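Local coordinates for hypothetical protein (Clostridium sporogenes ATCC 15579, PDB 4QRK), which is of unknown function but is a putative cell adhesion protein folded as a right-handed beta-helix, at residues A[58-63]-A[75-80]; A[170-175]-A[213-218]; A[14-19]-A[42-47]; A[140-145]-A[164-169]; A[100-105]-A[122-127]. All coordinates share one frame; numbering follows the deposited sequence. Where two conformers were deposited one is given.

Overall arrangement
The five contacts run along a right-handed beta-helix of two long mixed sheets. Contacts 1 and 3 sit near one end and touch through Tyr63: each pairs an outermost strand with its antiparallel neighbour, with exposed charged side chains beside the backbone bonds. Contact 5, nearest the centre of the chain, is a parallel pairing of neighbouring strands, charged on one face and largely apolar on the other. Contacts 2 and 4 lie toward the other end and share strand 167-174. Contact 4 is a mostly buried meeting of loops, touching contact 5 through Asn145 and Tyr143, whereas contact 2 joins the two sheets across the interior by aliphatic side chains instead of backbone bonds.

Contact 1 (A[58-63]-A[75-80]); sequences KPEIKY and SQPGLK
Glu60 slants across Pro77, its carboxylate meeting the proline ring with one oxygen: OE1 of Glu60 lies 3.5 Å from CA of Pro77 and 3.7 Å from CG of Pro77. The side chain leaves with CG anti to its own carbonyl carbon (chi1 -53°) and is extended beyond it, long enough to pass Ser75 and reach the proline. Pro77 N has no hydrogen to offer, so the acid oxygen rests against C-H groups here. Ser75 emerges on the same face of the sheet as Glu60, and its CB is 4.1 Å from OE1 of Glu60; in one of its two conformers its hydroxyl bonds to Asn30. Behind these side chains the backbones form an antiparallel hydrogen-bonded pair. Glu60 N gives to Ser75 O at 2.8 Å, almost straight at 170°, and Ser75 N returns a bond to Glu60 O at 2.9 Å. The pair lies at the open end of the beta hairpin made by strands 60-66 and 69-75, on the margin of one sheet of the right-handed beta-helix. A water lies 2.8 Å from Glu60 O. Pro59 and Gln76 both turn away from this pairing: the proline packs on Phe50, Tyr52 and Trp93, while Gln76 OE1 accepts from Val33 N and its side chain shares Trp93. Lys58, exposed, sends NZ to a salt bridge with Glu13.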
# COMPACT_ATOMS: atom_id res chain seq x y z
N LYS A 58 -16.30 8.28 -9.89
CA LYS A 58 -16.44 6.96 -10.51
C LYS A 58 -15.08 6.43 -10.86
O LYS A 58 -14.36 7.07 -11.63
CB LYS A 58 -17.28 7.05 -11.78
CG LYS A 58 -17.57 5.68 -12.40
CD LYS A 58 -18.41 5.74 -13.72
CE LYS A 58 -18.24 4.43 -14.50
NZ LYS A 58 -18.90 3.27 -13.86
N PRO A 59 -14.70 5.28 -10.30
CA PRO A 59 -13.35 4.81 -10.58
C PRO A 59 -13.20 4.38 -12.04
O PRO A 59 -14.15 3.87 -12.67
CB PRO A 59 -13.17 3.58 -9.66
CG PRO A 59 -14.38 3.46 -8.88
CD PRO A 59 -15.45 4.34 -9.45
N GLU A 60 -12.01 4.62 -12.58
CA GLU A 60 -11.65 4.23 -13.96
C GLU A 60 -10.63 3.06 -13.90
O GLU A 60 -9.54 3.18 -13.29
CB GLU A 60 -11.03 5.44 -14.72
CG GLU A 60 -11.87 6.77 -14.74
CD GLU A 60 -11.02 8.09 -14.81
OE1 GLU A 60 -10.29 8.42 -13.85
OE2 GLU A 60 -11.10 8.82 -15.82
N ILE A 61 -10.95 1.94 -14.50
CA ILE A 61 -10.05 0.81 -14.50
C ILE A 61 -9.48 0.56 -15.89
O ILE A 61 -10.19 0.62 -16.87
CB ILE A 61 -10.72 -0.48 -14.08
CG1 ILE A 61 -11.25 -0.37 -12.65
CG2 ILE A 61 -9.74 -1.66 -14.18
CD1 ILE A 61 -11.07 -1.65 -11.81
N LYS A 62 -8.19 0.30 -15.94
CA LYS A 62 -7.52 -0.06 -17.17
C LYS A 62 -6.72 -1.31 -16.90
O LYS A 62 -5.98 -1.36 -15.92
CB LYS A 62 -6.60 1.07 -17.61
CG LYS A 62 -5.77 0.72 -18.85
CD LYS A 62 -4.97 1.91 -19.35
CE LYS A 62 -3.81 1.47 -20.21
NZ LYS A 62 -3.01 2.63 -20.70
N TYR A 63 -6.86 -2.34 -17.74
CA TYR A 63 -6.02 -3.53 -17.57
C TYR A 63 -5.48 -4.01 -18.91
O TYR A 63 -6.25 -4.25 -19.81
CB TYR A 63 -6.82 -4.65 -16.93
CG TYR A 63 -6.02 -5.92 -16.73
CD1 TYR A 63 -4.99 -5.95 -15.83
CD2 TYR A 63 -6.33 -7.08 -17.41
CE1 TYR A 63 -4.26 -7.04 -15.61
CE2 TYR A 63 -5.56 -8.24 -17.21
CZ TYR A 63 -4.54 -8.20 -16.30
OH TYR A 63 -3.73 -9.29 -16.02
N SER A 75 -8.00 4.40 -11.09
CA SER A 75 -7.89 5.82 -10.81
C SER A 75 -9.22 6.48 -10.48
O SER A 75 -10.21 6.21 -11.14
CB SER A 75 -7.23 6.51 -12.00
OG SER A 75 -5.95 5.97 -12.18
N GLN A 76 -9.22 7.30 -9.41
CA GLN A 76 -10.36 8.18 -9.06
C GLN A 76 -10.18 9.38 -9.96
O GLN A 76 -9.09 9.98 -9.95
CB GLN A 76 -10.30 8.66 -7.59
CG GLN A 76 -11.58 9.37 -7.08
CD GLN A 76 -11.40 9.95 -5.64
OE1 GLN A 76 -10.41 9.69 -4.99
NE2 GLN A 76 -12.36 10.71 -5.17
N PRO A 77 -11.19 9.75 -10.76
CA PRO A 77 -11.02 10.95 -11.59
C PRO A 77 -10.58 12.13 -10.71
O PRO A 77 -11.20 12.45 -9.67
CB PRO A 77 -12.43 11.22 -12.15
CG PRO A 77 -13.17 9.87 -12.10
CD PRO A 77 -12.56 9.20 -10.84
N GLY A 78 -9.48 12.76 -11.13
CA GLY A 78 -9.02 13.95 -10.47
C GLY A 78 -10.13 14.98 -10.48
O GLY A 78 -10.82 15.18 -11.49
N LEU A 79 -10.35 15.58 -9.32
CA LEU A 79 -11.04 16.85 -9.28
C LEU A 79 -9.92 17.87 -9.13
O LEU A 79 -9.30 17.96 -8.07
CB LEU A 79 -12.05 16.93 -8.13
CG LEU A 79 -13.32 16.06 -8.19
CD1 LEU A 79 -14.17 16.34 -6.97
CD2 LEU A 79 -14.13 16.31 -9.46
N LYS A 80 -9.62 18.58 -10.22
CA LYS A 80 -8.59 19.62 -10.22
C LYS A 80 -8.95 20.66 -9.17
O LYS A 80 -8.07 21.25 -8.54
CB LYS A 80 -8.48 20.26 -11.61
O HOH W 1 -7.21 4.00 -14.61

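Contact 2 (A[170-175]-A[213-218]); sequences IKAEKG and GAINIK
Ile170 and Ala172 face Ile217 and Ile215 across the interior of the beta-helix, where strands of its two sheets pack on each other. The segments 170-174 and 215-218 run nearly antiparallel, at 159°, with their axes 8.9 Å apart. Ile170 and Ile217 reach toward each other tip to tip, CD1 of Ile170 lying 3.8 Å from CD1 of Ile217; CG1 of Ile217 sits between its backbone N and carbonyl carbon (chi1 47°). Ile215 uses its end methyl: CD1 of Ile215 is 4.2 Å from CB of Ala172 and 3.6 Å from the backbone O of Glu173. CB of Lys174 is 4.4 Å from CD1 of Ile215, while the lysine's end leads away. Phe184 touches both Ile170 and Ile217, and Tyr192 touches Ala172 and Ile217. Strand 170-174 spends its backbone bonds within its own sheet (Lys171 with Val206), so what joins the sheets here is burial of aliphatic carbon; Gly213 O is buried beside it without a polar partner in the model.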
# COMPACT_ATOMS: atom_id res chain seq x y z
N ILE A 170 15.09 -0.97 7.93
CA ILE A 170 14.21 0.19 7.71
C ILE A 170 15.01 1.46 7.87
O ILE A 170 15.64 1.68 8.91
CB ILE A 170 13.08 0.29 8.75
CG1 ILE A 170 12.27 -1.01 8.80
CG2 ILE A 170 12.11 1.48 8.42
CD1 ILE A 170 12.51 -1.77 10.04
N LYS A 171 15.01 2.28 6.84
CA LYS A 171 15.48 3.66 6.98
C LYS A 171 14.26 4.53 7.22
O LYS A 171 13.39 4.62 6.36
CB LYS A 171 16.29 4.09 5.75
CG LYS A 171 16.81 5.53 5.83
CD LYS A 171 17.72 5.85 4.63
CE LYS A 171 18.49 7.15 4.83
NZ LYS A 171 19.68 7.27 3.92
N ALA A 172 14.18 5.14 8.40
CA ALA A 172 12.99 5.92 8.75
C ALA A 172 13.39 7.35 9.05
O ALA A 172 14.15 7.61 10.00
CB ALA A 172 12.26 5.33 9.93
N GLU A 173 12.87 8.24 8.21
CA GLU A 173 13.15 9.67 8.27
C GLU A 173 11.88 10.50 8.46
O GLU A 173 10.88 10.33 7.74
CB GLU A 173 13.85 10.09 6.99
CG GLU A 173 15.30 9.66 6.99
CD GLU A 173 15.91 9.65 5.62
OE1 GLU A 173 15.18 9.40 4.62
OE2 GLU A 173 17.14 9.89 5.54
N LYS A 174 11.91 11.40 9.43
CA LYS A 174 10.79 12.33 9.62
C LYS A 174 11.29 13.75 9.70
O LYS A 174 12.45 13.98 10.06
CB LYS A 174 9.90 11.98 10.84
CG LYS A 174 10.61 11.54 12.15
CD LYS A 174 11.71 12.46 12.56
CE LYS A 174 12.21 12.23 13.98
NZ LYS A 174 12.51 13.59 14.56
N GLY A 175 10.44 14.70 9.32
CA GLY A 175 10.77 16.10 9.47
C GLY A 175 10.51 16.48 10.91
O GLY A 175 11.42 16.79 11.66
N GLY A 213 4.60 13.91 11.20
CA GLY A 213 3.83 12.79 11.69
C GLY A 213 4.69 11.69 12.25
O GLY A 213 5.90 11.80 12.30
N ALA A 214 4.06 10.63 12.70
CA ALA A 214 4.77 9.56 13.40
C ALA A 214 5.00 8.40 12.45
O ALA A 214 4.19 8.13 11.55
CB ALA A 214 3.92 9.12 14.56
N ILE A 215 6.09 7.70 12.65
CA ILE A 215 6.35 6.46 11.99
C ILE A 215 6.43 5.38 13.05
O ILE A 215 7.30 5.43 13.94
CB ILE A 215 7.67 6.53 11.24
CG1 ILE A 215 7.58 7.55 10.13
CG2 ILE A 215 8.04 5.15 10.68
CD1 ILE A 215 8.94 7.89 9.51
N ASN A 216 5.54 4.41 12.94
CA ASN A 216 5.47 3.31 13.90
C ASN A 216 5.86 2.04 13.24
O ASN A 216 5.21 1.62 12.30
CB ASN A 216 4.06 3.17 14.41
CG ASN A 216 3.54 4.45 15.05
OD1 ASN A 216 4.13 4.96 15.98
ND2 ASN A 216 2.48 4.98 14.52
N ILE A 217 6.96 1.44 13.67
CA ILE A 217 7.35 0.16 13.11
C ILE A 217 7.33 -0.93 14.16
O ILE A 217 7.82 -0.74 15.27
CB ILE A 217 8.74 0.21 12.38
CG1 ILE A 217 9.79 0.89 13.20
CG2 ILE A 217 8.62 0.99 11.08
CD1 ILE A 217 11.17 0.69 12.62
N LYS A 218 6.77 -2.07 13.77
CA LYS A 218 6.42 -3.14 14.70
C LYS A 218 6.73 -4.50 14.07
O LYS A 218 6.60 -4.66 12.87
CB LYS A 218 4.92 -3.07 15.02
CG LYS A 218 4.49 -1.87 15.86
CD LYS A 218 3.01 -1.55 15.66
CE LYS A 218 2.40 -0.70 16.79
NZ LYS A 218 3.32 0.35 17.32

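Contact 3 (A[14-19]-A[42-47]); sequences IKIVEP and EEKLMK
Val17 and Met46, a selenomethionine, form an antiparallel hydrogen-bonded pair: Val17 N donates to Met46 O at 2.9 Å and 172°, while Val17 O receives Leu45 N at 2.9 Å and, weakly, Met46 N at 3.4 Å. One carbonyl thus serves two consecutive amides, and Leu45 is squeezed in beside Met46. CG of Leu45 stands anti to the backbone N (chi1 -161°); from it CD2 of Leu45 touches CG1 of Val17 at 3.9 Å, and CD1 of Leu45 meets CB of Pro19 at the same distance. Tyr63 packs on both Val17 and Leu45, and its OH bonds to Pro19 O. On the other face, Ile16 and Lys47 lie side by side and point the same way, with CG1 of Ile16 3.9 Å from CG of Lys47. The lysine then bends off, and its NZ forms a salt bridge with Glu42 OE1 at 2.6 Å. Glu18 and Lys44 also run alongside each other: OE1 of Glu18 lies against the CD and CE carbons of Lys44, and Lys44 NZ stands 3.4 Å from Glu18 OE1 in a weak salt bridge. The doubled pairing of Leu45 and Met46 with Val17 is a classic beta bulge, placed here where strand 46-52 begins against 11-17, the outermost strand of its sheet.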
# COMPACT_ATOMS: atom_id res chain seq x y z
N ILE A 14 -18.97 -3.58 -8.23
CA ILE A 14 -17.95 -4.61 -8.13
C ILE A 14 -17.19 -4.68 -9.45
O ILE A 14 -17.78 -4.55 -10.53
CB ILE A 14 -18.56 -5.99 -7.84
CG1 ILE A 14 -19.46 -5.95 -6.61
CG2 ILE A 14 -17.48 -7.02 -7.68
CD1 ILE A 14 -18.76 -5.61 -5.34
N LYS A 15 -15.89 -4.87 -9.35
CA LYS A 15 -15.04 -5.06 -10.54
C LYS A 15 -14.21 -6.27 -10.27
O LYS A 15 -13.69 -6.43 -9.18
CB LYS A 15 -14.17 -3.84 -10.75
CG LYS A 15 -15.03 -2.57 -10.99
CD LYS A 15 -14.20 -1.39 -11.50
CE LYS A 15 -15.02 -0.10 -11.62
NZ LYS A 15 -16.02 -0.22 -12.70
N ILE A 16 -14.12 -7.15 -11.25
CA ILE A 16 -13.36 -8.38 -11.13
C ILE A 16 -12.46 -8.47 -12.34
O ILE A 16 -12.90 -8.29 -13.47
CB ILE A 16 -14.29 -9.57 -11.12
CG1 ILE A 16 -15.09 -9.61 -9.83
CG2 ILE A 16 -13.49 -10.87 -11.29
CD1 ILE A 16 -16.28 -10.50 -9.91
N VAL A 17 -11.19 -8.75 -12.10
CA VAL A 17 -10.20 -8.83 -13.17
C VAL A 17 -9.61 -10.24 -13.22
O VAL A 17 -9.12 -10.74 -12.22
CB VAL A 17 -9.10 -7.80 -12.95
CG1 VAL A 17 -8.02 -7.94 -14.03
CG2 VAL A 17 -9.71 -6.40 -12.93
N GLU A 18 -9.68 -10.90 -14.39
CA GLU A 18 -9.05 -12.23 -14.57
C GLU A 18 -7.64 -12.06 -15.12
O GLU A 18 -7.36 -11.09 -15.81
CB GLU A 18 -9.83 -13.09 -15.58
CG GLU A 18 -11.32 -13.09 -15.39
CD GLU A 18 -11.85 -14.47 -15.11
OE1 GLU A 18 -11.13 -15.28 -14.49
OE2 GLU A 18 -12.99 -14.74 -15.52
N PRO A 19 -6.73 -12.99 -14.82
CA PRO A 19 -5.35 -12.68 -15.24
C PRO A 19 -5.14 -12.60 -16.76
O PRO A 19 -4.34 -11.78 -17.21
CB PRO A 19 -4.51 -13.81 -14.64
CG PRO A 19 -5.50 -14.88 -14.22
CD PRO A 19 -6.82 -14.20 -13.99
N GLU A 42 -8.37 -13.47 -2.84
CA GLU A 42 -9.08 -13.47 -4.12
C GLU A 42 -8.51 -14.57 -5.00
O GLU A 42 -7.29 -14.72 -5.08
CB GLU A 42 -8.91 -12.12 -4.82
CG GLU A 42 -9.50 -12.08 -6.23
CD GLU A 42 -10.95 -12.62 -6.30
OE1 GLU A 42 -11.73 -12.40 -5.35
OE2 GLU A 42 -11.32 -13.27 -7.31
N GLU A 43 -9.39 -15.28 -5.72
CA GLU A 43 -8.95 -16.34 -6.65
C GLU A 43 -8.48 -15.84 -8.01
O GLU A 43 -7.51 -16.36 -8.60
CB GLU A 43 -10.08 -17.35 -6.85
CG GLU A 43 -10.31 -18.25 -5.64
CD GLU A 43 -9.38 -19.47 -5.62
OE1 GLU A 43 -8.24 -19.36 -5.09
OE2 GLU A 43 -9.80 -20.54 -6.13
N LYS A 44 -9.19 -14.86 -8.54
CA LYS A 44 -8.82 -14.25 -9.82
C LYS A 44 -7.69 -13.24 -9.53
O LYS A 44 -7.05 -13.33 -8.50
CB LYS A 44 -10.04 -13.57 -10.47
CG LYS A 44 -11.30 -14.49 -10.71
CD LYS A 44 -10.96 -15.76 -11.48
CE LYS A 44 -12.20 -16.67 -11.67
NZ LYS A 44 -13.41 -15.87 -12.09
N LEU A 45 -7.42 -12.31 -10.43
CA LEU A 45 -6.30 -11.39 -10.22
C LEU A 45 -6.61 -10.37 -9.11
O LEU A 45 -5.79 -10.15 -8.20
CB LEU A 45 -5.98 -10.67 -11.53
CG LEU A 45 -4.58 -10.05 -11.59
CD1 LEU A 45 -3.60 -11.07 -12.09
CD2 LEU A 45 -4.56 -8.82 -12.49
N MSE A 46 -7.79 -9.78 -9.20
CA MSE A 46 -8.26 -8.75 -8.29
C MSE A 46 -9.78 -8.72 -8.31
O MSE A 46 -10.39 -8.96 -9.36
CB MSE A 46 -7.72 -7.40 -8.77
CG MSE A 46 -8.16 -6.20 -7.95
SE MSE A 46 -9.65 -5.17 -8.72
CE MSE A 46 -9.99 -4.02 -7.25
N LYS A 47 -10.38 -8.43 -7.15
CA LYS A 47 -11.79 -8.16 -7.04
C LYS A 47 -11.90 -6.93 -6.19
O LYS A 47 -11.20 -6.78 -5.17
CB LYS A 47 -12.53 -9.34 -6.39
CG LYS A 47 -14.00 -9.03 -6.12
CD LYS A 47 -14.74 -10.15 -5.40
CE LYS A 47 -14.36 -10.27 -3.93
NZ LYS A 47 -13.50 -11.49 -3.64

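Contact 4 (A[140-145]-A[164-169]); sequences SGNYKN and KSIGVK
Asn142, whose side-chain ND2 meets Ser165 and Ile166, offers its backbone O to a lysine of its own segment: O of Asn142 lies 3.0 Å from NZ of Lys144. OD1 of Asn142 is modelled too close to the same amine for that approach to be more than doubtful. CG of Asn142 is anti to the backbone N (chi1 -177°). ND2 of Asn142 makes a weak bond to Ser165 OG at 3.4 Å and 136°. The same ND2 of Asn142 lies 3.4 Å from CG2 of Ile166. From the other branch of that isoleucine, CD1 of Ile166 comes up to CB of Tyr143 at 4.3 Å and stands at the edge of the tyrosine ring, near its plane. One face of the ring carries Gly141, whose CA is 3.7 Å above the plane of the Tyr143 ring and offset toward its rim; the phenol OH bonds to Leu118 O. Asn142 centres an inverse gamma turn, with a weak bond from Tyr143 N to Gly141 O. The turn belongs to the connection from strand 134-138 to 147-153, which leads from one sheet to the other, and it lies against the loop that enters strand 167-174. Ile204 touches both Tyr143 and Ile166, so apolar contact carries the buried part, with one weak polar bond between the exposed Asn142 and Ser165.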
# COMPACT_ATOMS: atom_id res chain seq x y z
N SER A 140 3.99 -8.42 6.99
CA SER A 140 4.67 -9.35 7.90
C SER A 140 4.69 -10.79 7.36
O SER A 140 4.89 -11.74 8.08
CB SER A 140 4.00 -9.29 9.30
OG SER A 140 2.67 -9.84 9.29
N GLY A 141 4.49 -10.94 6.07
CA GLY A 141 4.57 -12.24 5.45
C GLY A 141 5.99 -12.86 5.42
O GLY A 141 7.02 -12.17 5.57
N ASN A 142 6.01 -14.16 5.22
CA ASN A 142 7.24 -14.90 5.02
C ASN A 142 7.56 -14.88 3.52
O ASN A 142 7.36 -15.85 2.80
CB ASN A 142 7.06 -16.32 5.54
CG ASN A 142 8.32 -17.15 5.44
OD1 ASN A 142 8.33 -18.23 4.85
ND2 ASN A 142 9.41 -16.62 5.98
N TYR A 143 7.97 -13.72 3.03
CA TYR A 143 8.20 -13.52 1.61
C TYR A 143 9.36 -14.42 1.11
O TYR A 143 10.33 -14.67 1.83
CB TYR A 143 8.40 -12.02 1.30
CG TYR A 143 7.21 -11.20 1.78
CD1 TYR A 143 5.94 -11.37 1.22
CD2 TYR A 143 7.33 -10.33 2.85
CE1 TYR A 143 4.85 -10.64 1.70
CE2 TYR A 143 6.28 -9.61 3.32
CZ TYR A 143 5.03 -9.77 2.76
OH TYR A 143 4.00 -9.03 3.28
N LYS A 144 9.21 -14.95 -0.09
CA LYS A 144 10.16 -15.92 -0.64
C LYS A 144 11.14 -15.29 -1.61
O LYS A 144 11.79 -15.96 -2.39
CB LYS A 144 9.39 -17.07 -1.29
CG LYS A 144 8.65 -17.96 -0.26
CD LYS A 144 9.56 -18.40 0.92
CE LYS A 144 8.86 -19.38 1.87
NZ LYS A 144 7.62 -18.81 2.48
N ASN A 145 11.26 -13.98 -1.54
CA ASN A 145 12.23 -13.27 -2.34
C ASN A 145 12.46 -11.97 -1.62
O ASN A 145 11.77 -11.67 -0.63
CB ASN A 145 11.62 -13.01 -3.68
CG ASN A 145 10.17 -12.66 -3.55
OD1 ASN A 145 9.30 -13.49 -3.82
ND2 ASN A 145 9.90 -11.45 -3.07
N LYS A 164 9.07 -11.31 11.68
CA LYS A 164 10.18 -11.66 12.56
C LYS A 164 11.11 -12.65 11.86
O LYS A 164 12.31 -12.61 12.07
CB LYS A 164 9.65 -12.29 13.85
CG LYS A 164 8.90 -11.30 14.74
CD LYS A 164 8.26 -11.96 15.95
CE LYS A 164 7.83 -10.93 16.98
NZ LYS A 164 6.70 -11.44 17.79
N SER A 165 10.55 -13.47 10.98
CA SER A 165 11.24 -14.62 10.38
C SER A 165 12.23 -14.30 9.27
O SER A 165 13.09 -15.10 8.99
CB SER A 165 10.21 -15.58 9.79
OG SER A 165 9.37 -14.90 8.87
N ILE A 166 12.08 -13.17 8.61
CA ILE A 166 13.04 -12.77 7.60
C ILE A 166 13.64 -11.43 7.95
O ILE A 166 13.09 -10.65 8.74
CB ILE A 166 12.43 -12.79 6.19
CG1 ILE A 166 11.49 -11.63 5.96
CG2 ILE A 166 11.66 -14.11 5.97
CD1 ILE A 166 11.15 -11.48 4.50
N GLY A 167 14.81 -11.16 7.39
CA GLY A 167 15.53 -9.94 7.70
C GLY A 167 14.82 -8.71 7.19
O GLY A 167 14.30 -8.66 6.07
N VAL A 168 14.82 -7.69 8.04
CA VAL A 168 14.26 -6.40 7.74
C VAL A 168 15.23 -5.27 8.11
O VAL A 168 15.86 -5.27 9.19
CB VAL A 168 12.92 -6.21 8.53
CG1 VAL A 168 12.33 -4.88 8.29
CG2 VAL A 168 11.93 -7.27 8.14
N LYS A 169 15.39 -4.33 7.19
CA LYS A 169 16.11 -3.10 7.46
C LYS A 169 15.25 -1.94 7.03
O LYS A 169 14.75 -1.93 5.90
CB LYS A 169 17.44 -3.09 6.70
CG LYS A 169 18.31 -1.86 6.91
CD LYS A 169 19.65 -2.13 6.25
CE LYS A 169 20.67 -1.03 6.40
NZ LYS A 169 22.03 -1.55 6.00

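Contact 5 (A[100-105]-A[122-127]); sequences KIPTEI and NLKELN
The carboxamide of Asn122 lies alongside the ring of Pro102, the two pointing the same way, with ND2 of Asn122 3.7 Å from CG of Pro102. CG of Asn122 is anti to the backbone N (chi1 -170°). ND2 donates to Lys100 O at 2.9 Å, and that acceptor lies close to the amide plane of Asn122. Lys124 NZ approaches Asn122 OD1 from above the carbonyl plane at 3.1 Å and also bonds to Asn145. The carboxylates of Glu104 and Glu125 are turned 45° apart, their OE2 and OE1 respectively 4.9 Å from each other; Glu104 OE2 has a salt bridge to Lys24, which would ease any repulsion. Glu125 OE2 takes Asn127 ND2 from above its plane; Asn127 OD1 accepts from Asn150 ND2. The strands run parallel, but the register slips by one between the pairs Thr103 with Leu123 and Glu104 with Glu125, a beta bulge. Lys124 N gives to Thr103 O at 2.8 Å there, leaving Glu125 N buried with no partner in the model. Regular bonding resumes with Ile105 N to Glu125 O. On the buried face Ile105 crosses Leu123 at about a right angle, and CB of Ile105 is 3.7 Å from CD1 of Leu126. A water bridges Ile101 O and Asn122 N. Strands 103-110 and 123-130 are thus neighbours in one sheet, flanked by 24-32 and 147-153 respectively.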
# COMPACT_ATOMS: atom_id res chain seq x y z
N LYS A 100 -0.98 -15.65 -4.99
CA LYS A 100 0.12 -16.44 -5.59
C LYS A 100 0.95 -15.67 -6.61
O LYS A 100 2.18 -15.84 -6.71
CB LYS A 100 -0.44 -17.72 -6.27
CG LYS A 100 -1.04 -18.73 -5.29
CD LYS A 100 -1.28 -20.10 -5.95
CE LYS A 100 -1.73 -21.17 -4.95
NZ LYS A 100 -0.70 -21.45 -3.90
N ILE A 101 0.29 -14.83 -7.37
CA ILE A 101 0.99 -14.15 -8.46
C ILE A 101 1.99 -13.10 -7.93
O ILE A 101 1.68 -12.35 -6.99
CB ILE A 101 -0.02 -13.55 -9.44
CG1 ILE A 101 0.67 -13.16 -10.74
CG2 ILE A 101 -0.76 -12.37 -8.81
CD1 ILE A 101 -0.29 -12.73 -11.86
N PRO A 102 3.23 -13.08 -8.49
CA PRO A 102 4.18 -12.02 -8.12
C PRO A 102 3.57 -10.65 -8.34
O PRO A 102 3.05 -10.42 -9.43
CB PRO A 102 5.34 -12.25 -9.10
CG PRO A 102 5.29 -13.70 -9.40
CD PRO A 102 3.84 -14.05 -9.44
N THR A 103 3.65 -9.76 -7.35
CA THR A 103 2.90 -8.50 -7.36
C THR A 103 3.74 -7.29 -6.96
O THR A 103 4.49 -7.33 -5.99
CB THR A 103 1.71 -8.60 -6.37
OG1 THR A 103 0.81 -9.62 -6.80
CG2 THR A 103 0.93 -7.30 -6.30
N GLU A 104 3.61 -6.23 -7.74
CA GLU A 104 4.17 -4.92 -7.42
C GLU A 104 3.00 -3.99 -7.29
O GLU A 104 2.02 -4.12 -8.03
CB GLU A 104 5.06 -4.44 -8.56
CG GLU A 104 6.31 -5.26 -8.71
CD GLU A 104 7.14 -4.79 -9.91
OE1 GLU A 104 6.83 -3.71 -10.47
OE2 GLU A 104 8.10 -5.52 -10.29
N ILE A 105 3.07 -3.09 -6.31
CA ILE A 105 1.96 -2.18 -6.02
C ILE A 105 2.50 -0.77 -5.92
O ILE A 105 3.46 -0.54 -5.21
CB ILE A 105 1.21 -2.54 -4.70
CG1 ILE A 105 0.63 -3.94 -4.78
CG2 ILE A 105 0.04 -1.58 -4.46
CD1 ILE A 105 0.10 -4.46 -3.46
N ASN A 122 2.24 -12.41 -2.64
CA ASN A 122 3.57 -12.67 -3.16
C ASN A 122 4.18 -11.34 -3.58
O ASN A 122 4.35 -11.05 -4.76
CB ASN A 122 3.49 -13.61 -4.34
CG ASN A 122 4.85 -14.13 -4.81
OD1 ASN A 122 5.88 -13.86 -4.22
ND2 ASN A 122 4.83 -14.88 -5.91
N LEU A 123 4.48 -10.51 -2.60
CA LEU A 123 4.84 -9.13 -2.83
C LEU A 123 6.29 -9.00 -3.29
O LEU A 123 7.19 -9.60 -2.70
CB LEU A 123 4.61 -8.36 -1.55
CG LEU A 123 4.79 -6.85 -1.60
CD1 LEU A 123 3.78 -6.25 -2.56
CD2 LEU A 123 4.68 -6.27 -0.16
N LYS A 124 6.53 -8.17 -4.31
CA LYS A 124 7.91 -7.86 -4.72
C LYS A 124 8.25 -6.40 -4.39
O LYS A 124 9.35 -6.09 -3.97
CB LYS A 124 8.12 -8.06 -6.23
CG LYS A 124 7.67 -9.40 -6.77
CD LYS A 124 8.46 -10.57 -6.22
CE LYS A 124 7.58 -11.82 -6.16
NZ LYS A 124 8.31 -13.11 -6.05
N GLU A 125 7.33 -5.50 -4.65
CA GLU A 125 7.66 -4.11 -4.42
C GLU A 125 6.41 -3.36 -4.09
O GLU A 125 5.34 -3.67 -4.60
CB GLU A 125 8.37 -3.50 -5.65
CG GLU A 125 8.77 -2.04 -5.43
CD GLU A 125 9.82 -1.55 -6.42
OE1 GLU A 125 10.25 -2.37 -7.26
OE2 GLU A 125 10.20 -0.35 -6.35
N LEU A 126 6.57 -2.39 -3.19
CA LEU A 126 5.48 -1.51 -2.79
C LEU A 126 6.02 -0.10 -2.73
O LEU A 126 7.05 0.13 -2.12
CB LEU A 126 4.98 -1.87 -1.42
CG LEU A 126 3.89 -0.97 -0.83
CD1 LEU A 126 2.58 -1.09 -1.62
CD2 LEU A 126 3.66 -1.31 0.64
N ASN A 127 5.34 0.80 -3.43
CA ASN A 127 5.61 2.22 -3.38
C ASN A 127 4.34 2.95 -3.02
O ASN A 127 3.32 2.83 -3.72
CB ASN A 127 6.11 2.73 -4.74
CG ASN A 127 7.54 2.32 -5.00
OD1 ASN A 127 8.47 2.93 -4.48
ND2 ASN A 127 7.71 1.23 -5.74
O HOH W 2 0.26 -12.50 -4.81
O HOH W 3 5.83 -0.69 -6.67